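Local coordinates for brain tumor protein (Drosophila melanogaster American nodavirus, PDB 6J9R) that represses translation as a TRIM-family protein, pairing with a second copy of itself through an antiparallel coiled-coil domain, at the interface of chains A and B. Numbering follows the deposited sequence. Chains: chain A/B, Brain tumor protein.

Contact 1: the interface of chains A and B. Residues chain A 95-96, 99, 116, 119-120, 123; chain B 13, 16-17, 20.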
ATOM      1  N   GLY A  95     -10.732 -43.589  33.623  1.00 40.13           N
ATOM      2  CA  GLY A  95      -9.794 -44.636  33.278  1.00 40.30           C
ATOM      3  C   GLY A  95      -9.157 -45.238  34.517  1.00 42.94           C
ATOM      4  O   GLY A  95      -9.097 -46.463  34.681  1.00 41.99           O
ATOM      5  N   LEU A  96      -8.706 -44.361  35.401  1.00 48.50           N
ATOM      6  CA  LEU A  96      -8.105 -44.744  36.669  1.00 51.91           C
ATOM      7  C   LEU A  96      -9.075 -45.498  37.569  1.00 51.97           C
ATOM      8  O   LEU A  96      -8.713 -46.494  38.198  1.00 47.78           O
ATOM      9  CB  LEU A  96      -7.585 -43.499  37.385  1.00 53.63           C
ATOM     10  CG  LEU A  96      -6.070 -43.291  37.434  1.00 62.10           C
ATOM     11  CD1 LEU A  96      -5.317 -44.177  36.447  1.00 61.69           C
ATOM     12  CD2 LEU A  96      -5.756 -41.829  37.185  1.00 62.91           C
ATOM     13  N   CYS A  99      -9.495 -48.858  36.103  1.00 42.06           N
ATOM     14  CA  CYS A  99      -8.330 -49.705  36.342  1.00 43.20           C
ATOM     15  C   CYS A  99      -8.321 -50.242  37.765  1.00 55.01           C
ATOM     16  O   CYS A  99      -8.076 -51.431  38.005  1.00 57.87           O
ATOM     17  CB  CYS A  99      -7.034 -48.941  36.098  1.00 44.35           C
ATOM     18  SG  CYS A  99      -6.700 -48.587  34.376  1.00 49.08           S
ATOM     19  N   ALA A 116     -13.641 -50.739  30.425  1.00 24.99           N
ATOM     20  CA  ALA A 116     -12.197 -50.612  30.250  1.00 31.19           C
ATOM     21  C   ALA A 116     -11.851 -50.496  28.759  1.00 31.80           C
ATOM     22  O   ALA A 116     -11.106 -49.611  28.366  1.00 31.70           O
ATOM     23  CB  ALA A 116     -11.446 -51.806  30.887  1.00 28.45           C
ATOM     24  N   LEU A 119     -12.959 -47.069  27.332  1.00 28.46           N
ATOM     25  CA  LEU A 119     -12.132 -46.002  27.857  1.00 32.11           C
ATOM     26  C   LEU A 119     -10.748 -46.078  27.222  1.00 39.49           C
ATOM     27  O   LEU A 119     -10.111 -45.043  26.963  1.00 43.45           O
ATOM     28  CB  LEU A 119     -12.065 -46.087  29.378  1.00 33.79           C
ATOM     29  CG  LEU A 119     -13.345 -45.600  30.084  1.00 31.56           C
ATOM     30  CD1 LEU A 119     -13.239 -45.843  31.577  1.00 35.74           C
ATOM     31  CD2 LEU A 119     -13.654 -44.137  29.797  1.00 27.85           C
ATOM     32  N   ARG A 120     -10.274 -47.297  26.966  1.00 38.26           N
ATOM     33  CA  ARG A 120      -8.948 -47.433  26.372  1.00 39.69           C
ATOM     34  C   ARG A 120      -8.968 -46.809  24.992  1.00 43.01           C
ATOM     35  O   ARG A 120      -8.042 -46.113  24.619  1.00 45.46           O
ATOM     36  CB  ARG A 120      -8.499 -48.888  26.277  1.00 40.21           C
ATOM     37  CG  ARG A 120      -7.057 -49.045  25.751  1.00 46.58           C
ATOM     38  CD  ARG A 120      -6.951 -49.410  24.275  1.00 50.39           C
ATOM     39  NE  ARG A 120      -6.887 -50.851  24.073  1.00 59.27           N
ATOM     40  CZ  ARG A 120      -7.937 -51.596  23.735  1.00 62.66           C
ATOM     41  NH1 ARG A 120      -7.786 -52.910  23.573  1.00 56.64           N
ATOM     42  NH2 ARG A 120      -9.140 -51.028  23.560  1.00 56.00           N
ATOM     43  N   LEU A 123      -9.050 -42.934  25.300  1.00 48.43           N
ATOM     44  CA  LEU A 123      -7.755 -42.389  25.682  1.00 47.85           C
ATOM     45  C   LEU A 123      -6.837 -42.325  24.463  1.00 57.07           C
ATOM     46  O   LEU A 123      -6.023 -41.393  24.329  1.00 61.09           O
ATOM     47  CB  LEU A 123      -7.131 -43.211  26.812  1.00 44.44           C
ATOM     48  CG  LEU A 123      -7.907 -43.127  28.138  1.00 40.59           C
ATOM     49  CD1 LEU A 123      -7.656 -44.348  29.046  1.00 35.13           C
ATOM     50  CD2 LEU A 123      -7.582 -41.840  28.869  1.00 37.74           C
TER
ATOM     51  N   LEU B  13      -4.633 -53.271  31.060  1.00 54.90           N
ATOM     52  CA  LEU B  13      -4.514 -52.303  32.140  1.00 60.19           C
ATOM     53  C   LEU B  13      -3.279 -51.425  31.993  1.00 66.36           C
ATOM     54  O   LEU B  13      -3.370 -50.200  32.076  1.00 65.71           O
ATOM     55  CB  LEU B  13      -4.478 -53.014  33.492  1.00 53.26           C
ATOM     56  CG  LEU B  13      -5.765 -53.769  33.824  1.00 51.48           C
ATOM     57  CD1 LEU B  13      -5.582 -54.615  35.064  1.00 53.74           C
ATOM     58  CD2 LEU B  13      -6.945 -52.820  33.976  1.00 49.54           C
HETATM   59  N   MSE B  16      -3.744 -48.985  29.171  1.00 64.14           N
HETATM   60  CA  MSE B  16      -4.573 -47.870  29.614  1.00 61.53           C
HETATM   61  C   MSE B  16      -3.777 -46.920  30.490  1.00 61.01           C
HETATM   62  O   MSE B  16      -3.832 -45.704  30.302  1.00 63.12           O
HETATM   63  CB  MSE B  16      -5.796 -48.359  30.393  1.00 59.18           C
HETATM   64  CG  MSE B  16      -6.775 -49.175  29.594  1.00 60.82           C
HETATM   65 SE   MSE B  16      -8.238 -49.799  30.720  1.00 68.74          SE
HETATM   66  CE  MSE B  16      -8.963 -48.047  31.241  1.00 50.01           C
ATOM     67  N   ARG B  17      -3.037 -47.473  31.448  1.00 57.19           N
ATOM     68  CA  ARG B  17      -2.293 -46.641  32.397  1.00 62.60           C
ATOM     69  C   ARG B  17      -1.172 -45.885  31.684  1.00 67.71           C
ATOM     70  O   ARG B  17      -0.834 -44.757  32.057  1.00 70.86           O
ATOM     71  CB  ARG B  17      -1.729 -47.484  33.547  1.00 57.56           C
ATOM     72  CG  ARG B  17      -2.819 -48.140  34.393  1.00 56.64           C
ATOM     73  CD  ARG B  17      -2.303 -48.706  35.709  1.00 56.02           C
ATOM     74  NE  ARG B  17      -2.622 -47.756  36.770  1.00 62.27           N
ATOM     75  CZ  ARG B  17      -3.512 -47.979  37.734  1.00 61.01           C
ATOM     76  NH1 ARG B  17      -4.134 -49.141  37.790  1.00 54.32           N
ATOM     77  NH2 ARG B  17      -3.769 -47.048  38.646  1.00 64.03           N
ATOM     78  N   ILE B  20      -2.870 -43.098  29.714  1.00 69.10           N
ATOM     79  CA  ILE B  20      -3.240 -42.115  30.727  1.00 69.38           C
ATOM     80  C   ILE B  20      -2.022 -41.290  31.108  1.00 73.30           C
ATOM     81  O   ILE B  20      -2.086 -40.059  31.158  1.00 71.81           O
ATOM     82  CB  ILE B  20      -3.812 -42.770  31.994  1.00 66.29           C
ATOM     83  CG1 ILE B  20      -5.252 -43.223  31.769  1.00 61.51           C
ATOM     84  CG2 ILE B  20      -3.766 -41.800  33.160  1.00 69.12           C
ATOM     85  CD1 ILE B  20      -5.792 -44.051  32.912  1.00 58.84           C
TER

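Contact 2: the interface of chains A and B. Residues chain A 67, 70-71, 74; chain B 41, 44-45, 48.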
ATOM      1  N   LEU A  67      -6.544  -8.087  12.416  1.00 35.36           N
ATOM      2  CA  LEU A  67      -6.528  -8.128  13.886  1.00 36.39           C
ATOM      3  C   LEU A  67      -7.774  -8.851  14.367  1.00 36.66           C
ATOM      4  O   LEU A  67      -7.719  -9.625  15.319  1.00 38.01           O
ATOM      5  CB  LEU A  67      -6.466  -6.733  14.495  1.00 37.42           C
ATOM      6  CG  LEU A  67      -5.170  -5.941  14.256  1.00 43.30           C
ATOM      7  CD1 LEU A  67      -5.336  -4.465  14.601  1.00 38.36           C
ATOM      8  CD2 LEU A  67      -3.994  -6.539  15.019  1.00 41.28           C
ATOM      9  N   LEU A  70      -7.430 -12.421  13.856  1.00 45.28           N
ATOM     10  CA  LEU A  70      -6.450 -12.928  14.788  1.00 43.00           C
ATOM     11  C   LEU A  70      -7.082 -13.155  16.153  1.00 43.33           C
ATOM     12  O   LEU A  70      -6.811 -14.167  16.797  1.00 46.02           O
ATOM     13  CB  LEU A  70      -5.278 -11.967  14.873  1.00 45.86           C
ATOM     14  CG  LEU A  70      -4.058 -12.535  15.577  1.00 50.86           C
ATOM     15  CD1 LEU A  70      -3.508 -13.668  14.733  1.00 48.73           C
ATOM     16  CD2 LEU A  70      -3.033 -11.437  15.747  1.00 51.31           C
ATOM     17  N   GLU A  71      -7.926 -12.220  16.591  1.00 41.23           N
ATOM     18  CA  GLU A  71      -8.648 -12.377  17.856  1.00 50.23           C
ATOM     19  C   GLU A  71      -9.548 -13.614  17.815  1.00 51.04           C
ATOM     20  O   GLU A  71      -9.632 -14.369  18.772  1.00 52.35           O
ATOM     21  CB  GLU A  71      -9.490 -11.134  18.164  1.00 56.24           C
ATOM     22  CG  GLU A  71     -10.139 -11.152  19.559  1.00 58.08           C
ATOM     23  CD  GLU A  71     -10.773  -9.824  19.935  1.00 58.29           C
ATOM     24  N   TYR A  74      -7.448 -16.827  17.959  1.00 46.58           N
ATOM     25  CA  TYR A  74      -6.924 -16.927  19.314  1.00 44.49           C
ATOM     26  C   TYR A  74      -7.983 -17.471  20.263  1.00 48.92           C
ATOM     27  O   TYR A  74      -7.716 -18.393  21.033  1.00 55.53           O
ATOM     28  CB  TYR A  74      -6.426 -15.569  19.802  1.00 42.58           C
ATOM     29  CG  TYR A  74      -6.163 -15.514  21.281  1.00 42.60           C
ATOM     30  CD1 TYR A  74      -5.022 -16.086  21.827  1.00 41.79           C
ATOM     31  CD2 TYR A  74      -7.054 -14.882  22.139  1.00 48.82           C
ATOM     32  CE1 TYR A  74      -4.775 -16.039  23.205  1.00 45.78           C
ATOM     33  CE2 TYR A  74      -6.822 -14.832  23.506  1.00 50.30           C
ATOM     34  CZ  TYR A  74      -5.681 -15.411  24.028  1.00 50.33           C
ATOM     35  OH  TYR A  74      -5.461 -15.354  25.378  1.00 54.09           O
TER
ATOM     36  N   TYR B  41       0.148 -14.928  20.223  1.00 34.94           N
ATOM     37  CA  TYR B  41      -0.912 -14.087  19.668  0.53 36.50           C
ATOM     38  C   TYR B  41      -0.581 -12.600  19.809  1.00 36.98           C
ATOM     39  O   TYR B  41      -0.921 -11.779  18.960  1.00 32.80           O
ATOM     40  CB  TYR B  41      -2.250 -14.404  20.356  0.53 36.58           C
ATOM     41  CG  TYR B  41      -3.191 -13.223  20.469  0.53 34.92           C
ATOM     42  CD1 TYR B  41      -3.968 -12.824  19.391  0.53 37.63           C
ATOM     43  CD2 TYR B  41      -3.305 -12.506  21.658  0.53 34.16           C
ATOM     44  CE1 TYR B  41      -4.827 -11.741  19.487  0.53 30.74           C
ATOM     45  CE2 TYR B  41      -4.156 -11.421  21.758  0.53 31.11           C
ATOM     46  CZ  TYR B  41      -4.911 -11.051  20.666  0.53 30.83           C
ATOM     47  OH  TYR B  41      -5.763  -9.982  20.742  0.53 33.13           O
ATOM     48  N   ALA B  44       2.000 -11.833  17.207  1.00 31.53           N
ATOM     49  CA  ALA B  44       1.409 -11.687  15.880  1.00 31.23           C
ATOM     50  C   ALA B  44       0.607 -10.382  15.774  1.00 31.21           C
ATOM     51  O   ALA B  44       0.535  -9.764  14.711  1.00 37.35           O
ATOM     52  CB  ALA B  44       0.535 -12.901  15.549  1.00 31.32           C
ATOM     53  N   HIS B  45       0.010  -9.973  16.890  1.00 35.65           N
ATOM     54  CA  HIS B  45      -0.752  -8.733  16.986  1.00 38.60           C
ATOM     55  C   HIS B  45       0.156  -7.497  16.821  1.00 37.21           C
ATOM     56  O   HIS B  45      -0.121  -6.582  16.048  1.00 39.79           O
ATOM     57  CB  HIS B  45      -1.463  -8.717  18.352  1.00 30.36           C
ATOM     58  CG  HIS B  45      -2.200  -7.453  18.661  1.00 39.17           C
ATOM     59  ND1 HIS B  45      -3.539  -7.273  18.384  1.00 39.05           N
ATOM     60  CD2 HIS B  45      -1.787  -6.308  19.251  1.00 38.58           C
ATOM     61  CE1 HIS B  45      -3.912  -6.069  18.778  1.00 35.64           C
ATOM     62  NE2 HIS B  45      -2.865  -5.459  19.300  1.00 34.18           N
ATOM     63  N   LEU B  48       1.545  -7.230  13.248  1.00 30.05           N
ATOM     64  CA  LEU B  48       0.551  -6.592  12.380  1.00 31.18           C
ATOM     65  C   LEU B  48       0.588  -5.049  12.532  1.00 33.08           C
ATOM     66  O   LEU B  48       0.524  -4.315  11.541  1.00 33.09           O
ATOM     67  CB  LEU B  48      -0.829  -7.153  12.713  1.00 35.30           C
ATOM     68  CG  LEU B  48      -1.585  -7.960  11.657  1.00 51.44           C
ATOM     69  CD1 LEU B  48      -0.660  -8.920  10.953  1.00 50.66           C
ATOM     70  CD2 LEU B  48      -2.667  -8.815  12.385  1.00 32.45           C
TER

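Contact 1: the interface of chains A and B
The guanidinium of B:Arg17 turns one face toward helix 30-104 of chain A, and two apolar groups meet it there: A:Cys99 CB beneath the NH1 branch, 3.4 Å from NH1, and the methyl A:Leu96 CD1 on the NH2 side. The bend at chi3 (100°) swings the guanidinium over this helix, while higher up the same side chain CG touches the sulphur of A:Cys99. A:Arg120 meets the partner through its aliphatic stem, CB packing on B:Met16 CG at 3.7 Å and the two side chains crossing at about a right angle.

B:Met16, a selenomethionine, is the wedge. It comes from helix 7-23 of chain B into the groove where helices 30-104 and 110-128 of chain A lie side by side, and touches both walls. Its selenium sits 3.8 Å from the methyl A:Ala116 CB and close to the backbone carbonyl of the same residue. At chi3 the chain folds (62°), carrying the terminal methyl CE back toward helix 30-104, where it lies 3.9 Å from A:Cys99 SG and also meets the backbone of A:Gly95. A:Leu119 CB borders the methyl from the second helix.

One turn along, B:Ile20 does the same job, bridging the two helices: its CG1 packs 3.8 Å from A:Leu123 CD1. No nitrogen or oxygen pairs across this patch, so it is held by shape and apolar packing; within chain A, the thiol of A:Cys99 makes a weak hydrogen bond to the carbonyl of A:Gly95. On the far side of B:Ile20, its terminal methyl CD1 lies 3.6 Å from A:Leu96 CD1.

Contact 2: the interface of chains A and B
Both chains contribute helical backbone from helix 30-104, and the two stretches run antiparallel, so that A:Leu67 faces B:Leu48 while A:Tyr74 faces B:Tyr41. The tyrosines stack: their ring centres are 4.4 Å apart and the planes are tilted by 23°. The overlap is offset, with A:Tyr74 CG standing over the rim of the B:Tyr41 ring and B:Tyr41 CD2 over the rim of the other. They reach each other at their roots as well as through their rings, since A:Tyr74 CD1 lies 3.6 Å from B:Tyr41 CB. The side chains cross at about a right angle, which sends the phenol hydroxyls off in different directions.

B:Tyr41 is also met by A:Leu70, whose CG comes up beside the CD1 and CE1 atoms of the ring, 3.8 Å from CD1. With its CG anti to the backbone N (chi1 -167°), A:Leu70 points across to the partner helix and sets its CD2 methyl against the backbone there, 3.7 Å from B:His45 CA and near B:Ala44 CB. The small side chain of B:Ala44 probably helps the leucine come close to the helix.

Next along, A:Leu67 CD2 stands above the plane of the B:His45 imidazole but off its rim, by ND1 and CE1, 3.5 Å from ND1. This is a van der Waals contact at the rim of the ring, not a hydrogen bond. The same methyl meets B:Leu48 CD2 at 3.7 Å, the two leucines sliding past each other in opposite directions. A:Glu71 flanks the row, but its side chain is incompletely modelled.

No polar atoms pair across the patch. Interdigitated leucines and aromatic rings join the long helices here, and with the symmetry-related twin they probably help set the antiparallel register of the coiled-coil dimer.

The C-alpha centres of contact 1 and contact 2 lie about 38 Å apart, and helix 30-104 of chain A runs through both. In contact 2 it meets the same helix of chain B; toward its C-terminal end, in contact 1, it teams with helix 110-128 to receive the short N-terminal helix 7-23 of chain B. The two-fold symmetry repeats each contact with the chains exchanged, so the long rod is joined along its shaft and again near both ends. Packing the short helices onto the partner probably stiffens the ends and reinforces the antiparallel pairing.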